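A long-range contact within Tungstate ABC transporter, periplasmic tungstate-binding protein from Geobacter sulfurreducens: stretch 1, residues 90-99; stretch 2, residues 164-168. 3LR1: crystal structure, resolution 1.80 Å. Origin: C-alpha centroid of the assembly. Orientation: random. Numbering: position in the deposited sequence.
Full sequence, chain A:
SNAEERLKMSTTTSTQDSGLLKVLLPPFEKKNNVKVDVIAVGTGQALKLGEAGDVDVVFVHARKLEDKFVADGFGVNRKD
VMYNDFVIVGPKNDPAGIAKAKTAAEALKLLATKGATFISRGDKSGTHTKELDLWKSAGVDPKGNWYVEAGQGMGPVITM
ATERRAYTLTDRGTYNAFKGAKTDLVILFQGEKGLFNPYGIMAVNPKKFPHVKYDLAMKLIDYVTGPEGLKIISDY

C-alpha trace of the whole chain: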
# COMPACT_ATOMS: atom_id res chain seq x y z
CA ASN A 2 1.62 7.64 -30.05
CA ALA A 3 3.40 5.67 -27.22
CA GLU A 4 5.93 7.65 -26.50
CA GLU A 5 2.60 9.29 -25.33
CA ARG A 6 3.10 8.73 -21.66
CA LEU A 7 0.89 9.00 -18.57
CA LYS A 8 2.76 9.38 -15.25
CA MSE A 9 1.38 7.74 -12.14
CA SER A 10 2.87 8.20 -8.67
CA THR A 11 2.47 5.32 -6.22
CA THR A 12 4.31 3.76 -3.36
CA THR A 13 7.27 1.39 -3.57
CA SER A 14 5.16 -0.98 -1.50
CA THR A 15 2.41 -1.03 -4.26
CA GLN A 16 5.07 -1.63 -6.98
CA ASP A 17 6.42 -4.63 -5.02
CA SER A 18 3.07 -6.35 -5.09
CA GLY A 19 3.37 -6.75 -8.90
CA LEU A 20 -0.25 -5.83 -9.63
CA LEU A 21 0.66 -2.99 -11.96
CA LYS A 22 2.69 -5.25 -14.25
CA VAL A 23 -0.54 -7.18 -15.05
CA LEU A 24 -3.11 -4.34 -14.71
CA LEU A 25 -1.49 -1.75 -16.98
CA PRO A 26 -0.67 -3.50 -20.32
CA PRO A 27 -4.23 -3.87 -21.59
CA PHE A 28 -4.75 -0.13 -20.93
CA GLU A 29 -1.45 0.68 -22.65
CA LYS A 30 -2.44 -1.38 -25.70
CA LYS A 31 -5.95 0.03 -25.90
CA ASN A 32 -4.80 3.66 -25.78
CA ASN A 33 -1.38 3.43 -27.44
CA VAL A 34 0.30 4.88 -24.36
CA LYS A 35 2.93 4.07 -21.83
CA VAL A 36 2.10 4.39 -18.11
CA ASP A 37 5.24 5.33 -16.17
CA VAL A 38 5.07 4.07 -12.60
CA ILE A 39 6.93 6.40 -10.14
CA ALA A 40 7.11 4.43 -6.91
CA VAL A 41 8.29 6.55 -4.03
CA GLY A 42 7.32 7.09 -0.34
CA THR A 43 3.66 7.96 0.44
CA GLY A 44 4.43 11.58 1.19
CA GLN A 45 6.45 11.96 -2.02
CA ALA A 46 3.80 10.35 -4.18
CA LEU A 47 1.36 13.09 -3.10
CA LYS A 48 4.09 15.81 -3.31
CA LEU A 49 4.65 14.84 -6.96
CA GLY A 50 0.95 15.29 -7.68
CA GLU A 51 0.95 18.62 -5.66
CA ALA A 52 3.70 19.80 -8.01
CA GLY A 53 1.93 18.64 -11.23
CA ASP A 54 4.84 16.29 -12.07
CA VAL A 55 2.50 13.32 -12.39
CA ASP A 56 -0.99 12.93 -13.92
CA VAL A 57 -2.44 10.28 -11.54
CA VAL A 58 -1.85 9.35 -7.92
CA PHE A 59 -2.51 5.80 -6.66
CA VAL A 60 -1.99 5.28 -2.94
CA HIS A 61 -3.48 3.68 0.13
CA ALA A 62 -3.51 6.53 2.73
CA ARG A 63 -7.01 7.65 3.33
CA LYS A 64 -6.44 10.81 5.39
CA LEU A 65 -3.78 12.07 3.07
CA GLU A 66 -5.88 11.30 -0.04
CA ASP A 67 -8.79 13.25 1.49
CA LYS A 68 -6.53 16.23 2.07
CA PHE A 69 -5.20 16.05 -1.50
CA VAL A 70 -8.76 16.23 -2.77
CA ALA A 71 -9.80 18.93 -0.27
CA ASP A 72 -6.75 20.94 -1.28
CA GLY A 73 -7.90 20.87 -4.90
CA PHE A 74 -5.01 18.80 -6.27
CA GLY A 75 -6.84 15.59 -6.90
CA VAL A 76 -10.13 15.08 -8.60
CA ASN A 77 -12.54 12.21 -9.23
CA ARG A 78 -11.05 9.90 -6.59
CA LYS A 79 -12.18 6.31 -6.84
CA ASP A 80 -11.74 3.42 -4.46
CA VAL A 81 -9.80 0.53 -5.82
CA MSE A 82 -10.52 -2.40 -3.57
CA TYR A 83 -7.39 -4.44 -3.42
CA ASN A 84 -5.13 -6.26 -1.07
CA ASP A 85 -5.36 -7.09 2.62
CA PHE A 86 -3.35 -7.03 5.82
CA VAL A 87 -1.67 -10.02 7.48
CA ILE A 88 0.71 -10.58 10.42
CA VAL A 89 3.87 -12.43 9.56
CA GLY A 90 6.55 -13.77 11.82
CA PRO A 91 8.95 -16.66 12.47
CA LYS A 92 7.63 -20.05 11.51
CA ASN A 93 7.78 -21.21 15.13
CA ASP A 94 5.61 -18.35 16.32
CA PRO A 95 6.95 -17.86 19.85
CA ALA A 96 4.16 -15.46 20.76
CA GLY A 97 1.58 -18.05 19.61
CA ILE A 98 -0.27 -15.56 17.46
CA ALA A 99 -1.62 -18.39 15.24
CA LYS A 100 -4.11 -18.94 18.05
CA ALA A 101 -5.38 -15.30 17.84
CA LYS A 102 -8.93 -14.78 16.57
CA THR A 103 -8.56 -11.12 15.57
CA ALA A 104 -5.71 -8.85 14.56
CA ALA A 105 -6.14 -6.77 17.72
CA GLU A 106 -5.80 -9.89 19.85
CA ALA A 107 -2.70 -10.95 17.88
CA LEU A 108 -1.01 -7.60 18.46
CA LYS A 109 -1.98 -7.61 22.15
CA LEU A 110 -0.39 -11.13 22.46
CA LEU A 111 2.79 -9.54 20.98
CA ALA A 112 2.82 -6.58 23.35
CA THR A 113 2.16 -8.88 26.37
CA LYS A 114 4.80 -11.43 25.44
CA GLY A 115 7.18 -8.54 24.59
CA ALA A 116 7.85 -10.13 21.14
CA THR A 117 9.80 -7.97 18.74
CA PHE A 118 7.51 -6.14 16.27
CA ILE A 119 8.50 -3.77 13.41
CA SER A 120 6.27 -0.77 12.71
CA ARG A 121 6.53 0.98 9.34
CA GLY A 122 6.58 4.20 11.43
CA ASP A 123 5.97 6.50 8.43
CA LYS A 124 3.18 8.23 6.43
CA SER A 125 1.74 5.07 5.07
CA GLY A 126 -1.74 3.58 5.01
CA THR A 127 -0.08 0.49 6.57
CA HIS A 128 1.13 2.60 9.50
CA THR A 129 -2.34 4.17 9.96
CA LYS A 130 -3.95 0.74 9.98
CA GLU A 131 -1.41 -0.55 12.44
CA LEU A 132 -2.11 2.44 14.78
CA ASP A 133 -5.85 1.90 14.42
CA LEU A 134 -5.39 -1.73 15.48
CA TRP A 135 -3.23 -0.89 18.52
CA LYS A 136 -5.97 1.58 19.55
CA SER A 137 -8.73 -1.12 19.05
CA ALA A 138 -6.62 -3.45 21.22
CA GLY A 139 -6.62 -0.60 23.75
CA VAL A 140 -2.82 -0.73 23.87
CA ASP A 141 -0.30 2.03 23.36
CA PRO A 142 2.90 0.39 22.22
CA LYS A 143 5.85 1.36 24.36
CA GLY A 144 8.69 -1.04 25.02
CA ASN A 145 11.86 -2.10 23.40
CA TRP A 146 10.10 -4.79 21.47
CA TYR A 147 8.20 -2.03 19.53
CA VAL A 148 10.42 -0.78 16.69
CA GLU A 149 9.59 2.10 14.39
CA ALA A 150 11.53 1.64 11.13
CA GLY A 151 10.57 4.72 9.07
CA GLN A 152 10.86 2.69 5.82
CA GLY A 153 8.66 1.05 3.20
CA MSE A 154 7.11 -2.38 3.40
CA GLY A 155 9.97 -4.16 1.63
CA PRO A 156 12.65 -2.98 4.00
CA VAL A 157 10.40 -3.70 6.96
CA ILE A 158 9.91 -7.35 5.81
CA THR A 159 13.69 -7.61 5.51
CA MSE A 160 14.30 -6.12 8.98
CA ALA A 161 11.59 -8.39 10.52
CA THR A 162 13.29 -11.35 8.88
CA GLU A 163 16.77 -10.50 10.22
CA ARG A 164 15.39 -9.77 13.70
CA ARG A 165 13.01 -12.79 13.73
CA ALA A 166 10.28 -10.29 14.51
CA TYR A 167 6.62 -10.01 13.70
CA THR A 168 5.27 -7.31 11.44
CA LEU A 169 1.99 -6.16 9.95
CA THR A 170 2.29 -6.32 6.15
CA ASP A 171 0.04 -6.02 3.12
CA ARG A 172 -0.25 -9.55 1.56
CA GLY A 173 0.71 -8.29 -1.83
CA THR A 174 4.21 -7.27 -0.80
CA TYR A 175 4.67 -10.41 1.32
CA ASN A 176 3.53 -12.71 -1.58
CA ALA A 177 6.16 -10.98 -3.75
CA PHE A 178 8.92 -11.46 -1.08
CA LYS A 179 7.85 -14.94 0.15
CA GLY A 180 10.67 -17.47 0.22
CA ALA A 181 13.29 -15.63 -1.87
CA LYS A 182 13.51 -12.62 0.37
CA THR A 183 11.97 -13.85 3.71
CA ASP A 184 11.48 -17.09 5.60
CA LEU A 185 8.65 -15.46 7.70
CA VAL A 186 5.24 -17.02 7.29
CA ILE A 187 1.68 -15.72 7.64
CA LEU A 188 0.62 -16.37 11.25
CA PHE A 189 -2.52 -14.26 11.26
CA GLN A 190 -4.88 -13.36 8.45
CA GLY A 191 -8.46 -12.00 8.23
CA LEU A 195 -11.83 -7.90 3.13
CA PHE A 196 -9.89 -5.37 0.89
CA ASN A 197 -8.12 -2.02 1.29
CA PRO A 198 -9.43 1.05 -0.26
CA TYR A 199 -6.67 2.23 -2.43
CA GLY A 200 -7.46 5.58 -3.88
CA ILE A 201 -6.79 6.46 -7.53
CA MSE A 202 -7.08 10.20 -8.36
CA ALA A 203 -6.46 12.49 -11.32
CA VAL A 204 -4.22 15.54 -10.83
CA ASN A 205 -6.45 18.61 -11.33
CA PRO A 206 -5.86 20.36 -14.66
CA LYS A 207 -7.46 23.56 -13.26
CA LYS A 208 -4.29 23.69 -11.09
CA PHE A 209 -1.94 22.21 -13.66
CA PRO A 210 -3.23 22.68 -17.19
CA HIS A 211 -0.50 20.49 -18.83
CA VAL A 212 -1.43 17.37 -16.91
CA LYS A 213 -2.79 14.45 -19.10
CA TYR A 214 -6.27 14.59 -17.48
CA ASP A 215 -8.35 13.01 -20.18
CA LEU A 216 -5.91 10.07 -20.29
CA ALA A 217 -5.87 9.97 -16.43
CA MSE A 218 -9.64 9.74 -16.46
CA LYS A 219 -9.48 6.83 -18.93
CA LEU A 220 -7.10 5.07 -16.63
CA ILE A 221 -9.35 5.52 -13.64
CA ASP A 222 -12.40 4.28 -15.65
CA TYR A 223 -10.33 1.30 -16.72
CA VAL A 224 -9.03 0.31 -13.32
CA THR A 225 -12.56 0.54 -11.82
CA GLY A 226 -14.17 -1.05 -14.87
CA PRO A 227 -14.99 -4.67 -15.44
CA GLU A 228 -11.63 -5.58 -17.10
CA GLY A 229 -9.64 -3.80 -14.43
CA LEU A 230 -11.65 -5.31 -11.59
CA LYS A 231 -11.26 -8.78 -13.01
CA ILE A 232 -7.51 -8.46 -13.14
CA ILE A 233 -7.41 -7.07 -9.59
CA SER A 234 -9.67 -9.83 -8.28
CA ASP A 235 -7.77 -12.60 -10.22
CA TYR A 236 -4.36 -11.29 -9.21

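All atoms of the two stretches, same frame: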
# COMPACT_ATOMS: atom_id res chain seq x y z
N GLY A 90 5.56 -13.58 10.80
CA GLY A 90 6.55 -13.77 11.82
C GLY A 90 7.29 -15.10 11.65
O GLY A 90 7.02 -15.84 10.72
N PRO A 91 8.19 -15.42 12.55
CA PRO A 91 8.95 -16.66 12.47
C PRO A 91 8.12 -17.92 12.45
O PRO A 91 7.13 -17.96 13.10
CB PRO A 91 9.79 -16.61 13.72
CG PRO A 91 9.23 -15.61 14.52
CD PRO A 91 8.59 -14.63 13.69
N LYS A 92 8.50 -18.93 11.71
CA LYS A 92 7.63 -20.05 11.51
C LYS A 92 7.30 -20.86 12.76
O LYS A 92 6.40 -21.66 12.75
CB LYS A 92 8.09 -20.94 10.39
CG LYS A 92 9.19 -21.90 10.68
CD LYS A 92 9.32 -22.78 9.51
CE LYS A 92 10.58 -23.58 9.49
NZ LYS A 92 10.23 -24.94 9.06
N ASN A 93 8.01 -20.59 13.84
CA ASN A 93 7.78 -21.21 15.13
C ASN A 93 7.04 -20.31 16.13
O ASN A 93 6.93 -20.64 17.28
CB ASN A 93 9.09 -21.75 15.69
CG ASN A 93 9.85 -20.74 16.43
OD1 ASN A 93 10.42 -21.02 17.45
ND2 ASN A 93 9.86 -19.56 15.94
N ASP A 94 6.59 -19.17 15.66
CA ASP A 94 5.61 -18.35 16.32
C ASP A 94 5.70 -18.39 17.82
O ASP A 94 4.86 -18.93 18.45
CB ASP A 94 4.23 -18.82 15.85
CG ASP A 94 3.10 -18.02 16.41
OD1 ASP A 94 3.32 -16.97 16.96
OD2 ASP A 94 2.00 -18.48 16.33
N PRO A 95 6.73 -17.78 18.39
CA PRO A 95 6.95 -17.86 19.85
C PRO A 95 5.86 -17.19 20.66
O PRO A 95 5.60 -17.61 21.82
CB PRO A 95 8.26 -17.09 20.05
CG PRO A 95 8.89 -16.99 18.74
CD PRO A 95 7.86 -17.13 17.70
N ALA A 96 5.24 -16.16 20.09
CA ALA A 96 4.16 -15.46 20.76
C ALA A 96 2.82 -16.22 20.64
O ALA A 96 1.84 -15.88 21.30
CB ALA A 96 4.06 -14.02 20.22
N GLY A 97 2.78 -17.25 19.80
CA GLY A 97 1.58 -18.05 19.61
C GLY A 97 0.45 -17.27 19.00
O GLY A 97 -0.73 -17.46 19.35
N ILE A 98 0.77 -16.40 18.06
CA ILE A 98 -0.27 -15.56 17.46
C ILE A 98 -1.17 -16.35 16.51
O ILE A 98 -2.28 -15.86 16.22
CB ILE A 98 0.21 -14.22 16.81
CG1 ILE A 98 0.87 -14.43 15.47
CG2 ILE A 98 1.06 -13.39 17.76
CD1 ILE A 98 1.07 -13.13 14.73
N ALA A 99 -0.78 -17.57 16.11
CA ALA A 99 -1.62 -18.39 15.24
C ALA A 99 -2.90 -18.76 15.96
O ALA A 99 -3.90 -19.06 15.33
CB ALA A 99 -0.90 -19.67 14.78
N ARG A 164 15.56 -9.90 12.26
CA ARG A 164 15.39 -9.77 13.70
C ARG A 164 14.53 -10.90 14.26
O ARG A 164 14.31 -10.96 15.45
CB ARG A 164 14.74 -8.40 14.04
CG ARG A 164 15.46 -7.12 13.55
CD ARG A 164 16.56 -6.58 14.47
NE ARG A 164 16.13 -6.10 15.80
CZ ARG A 164 15.81 -4.84 16.13
NH1 ARG A 164 15.83 -3.82 15.23
NH2 ARG A 164 15.45 -4.60 17.40
N ARG A 165 13.99 -11.76 13.38
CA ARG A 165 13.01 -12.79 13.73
C ARG A 165 11.84 -12.20 14.51
O ARG A 165 11.42 -12.71 15.58
CB ARG A 165 13.71 -13.93 14.46
CG ARG A 165 14.49 -14.73 13.43
CD ARG A 165 15.77 -14.97 13.95
NE ARG A 165 15.60 -15.56 15.28
CZ ARG A 165 16.45 -15.40 16.30
NH1 ARG A 165 17.56 -14.66 16.15
NH2 ARG A 165 16.18 -15.99 17.46
N ALA A 166 11.34 -11.12 13.93
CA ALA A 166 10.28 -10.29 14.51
C ALA A 166 8.99 -10.56 13.75
O ALA A 166 8.97 -11.25 12.70
CB ALA A 166 10.65 -8.76 14.45
N TYR A 167 7.89 -10.07 14.35
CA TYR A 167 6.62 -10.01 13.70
C TYR A 167 6.47 -8.63 13.06
O TYR A 167 7.10 -7.66 13.46
CB TYR A 167 5.51 -10.23 14.72
CG TYR A 167 5.49 -11.55 15.40
CD1 TYR A 167 4.60 -12.54 14.99
CD2 TYR A 167 6.27 -11.81 16.53
CE1 TYR A 167 4.54 -13.77 15.65
CE2 TYR A 167 6.20 -13.05 17.19
CZ TYR A 167 5.33 -14.01 16.74
OH TYR A 167 5.23 -15.26 17.40
N THR A 168 5.63 -8.56 12.04
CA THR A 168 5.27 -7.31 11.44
C THR A 168 3.90 -7.44 10.76
O THR A 168 3.51 -8.56 10.33
CB THR A 168 6.38 -6.79 10.44
OG1 THR A 168 6.09 -5.41 10.14
CG2 THR A 168 6.43 -7.60 9.13

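The contact is organised around one phenol. The hydroxyl of Tyr167 takes part in two hydrogen bonds, one in each role. As donor it reaches Asp94, with OH of Tyr167 2.6 Å from OD1 of Asp94, a short bond of the kind expected when a phenol meets a carboxylate. As acceptor it receives the backbone amide of Ala96, where N of Ala96 lies 2.8 Å from OH of Tyr167 and the N-H...O angle is 154°. N of Pro95 is also near, 3.1 Å from OH of Tyr167, but it carries no hydrogen, so the pair is not a hydrogen bond.

The carboxylate that receives the phenol is itself held by its own stretch. Asp94 has chi1 in the t well, and its two oxygens accept successive backbone amides: N of Ile98 to OD1 of Asp94 at 2.8 Å (153°) and N of Ala99 to OD2 of Asp94 at 2.9 Å (159°). OD1 therefore serves both Ile98 and Tyr167, tying the start of the 3-10 segment to the tyrosine.

Two type I turns shape this receptor. The first runs from Pro91 to Asp94 and is closed by N of Asp94 to O of Pro91 at 2.9 Å; the second runs from Asp94 to Gly97, closed by N of Gly97 to O of Asp94 at 3.0 Å. Gly97 lies at phi 65°, a value that favours glycine.

Packing follows the ring outward from its hydroxyl. Tyr167 (chi1 -63°, m) gives up 143 Å² of the 341 Å² buried in total. Its CB starts off sideways, but the end of the side chain comes nearer to the other stretch. Asp94 OD1 sits at the ring edge, near its plane. Apolar contacts come from CB of Ala96, 3.7 Å from CZ of Tyr167, and from CD1 of Ile98, 3.6 Å from CD1 of Tyr167; CD of Pro95 is more distant, 4.1 Å from CZ of Tyr167.

At the other end the backbones come close, with the CA atoms of Gly90 and Tyr167 4.2 Å apart. CA of Gly90 is 3.9 Å from CD1 of Tyr167, and an ideal CB on Gly90 would lie 2.5 Å from that atom, a clash. Nearby, CD of Pro91 lies 3.5 Å from O of Ala166, a carbonyl buried here without any polar partner in the model. CG of Pro91 reaches O of Arg165 at 3.8 Å, where the chain leaves its helix through a Schellman motif with positive phi (51°).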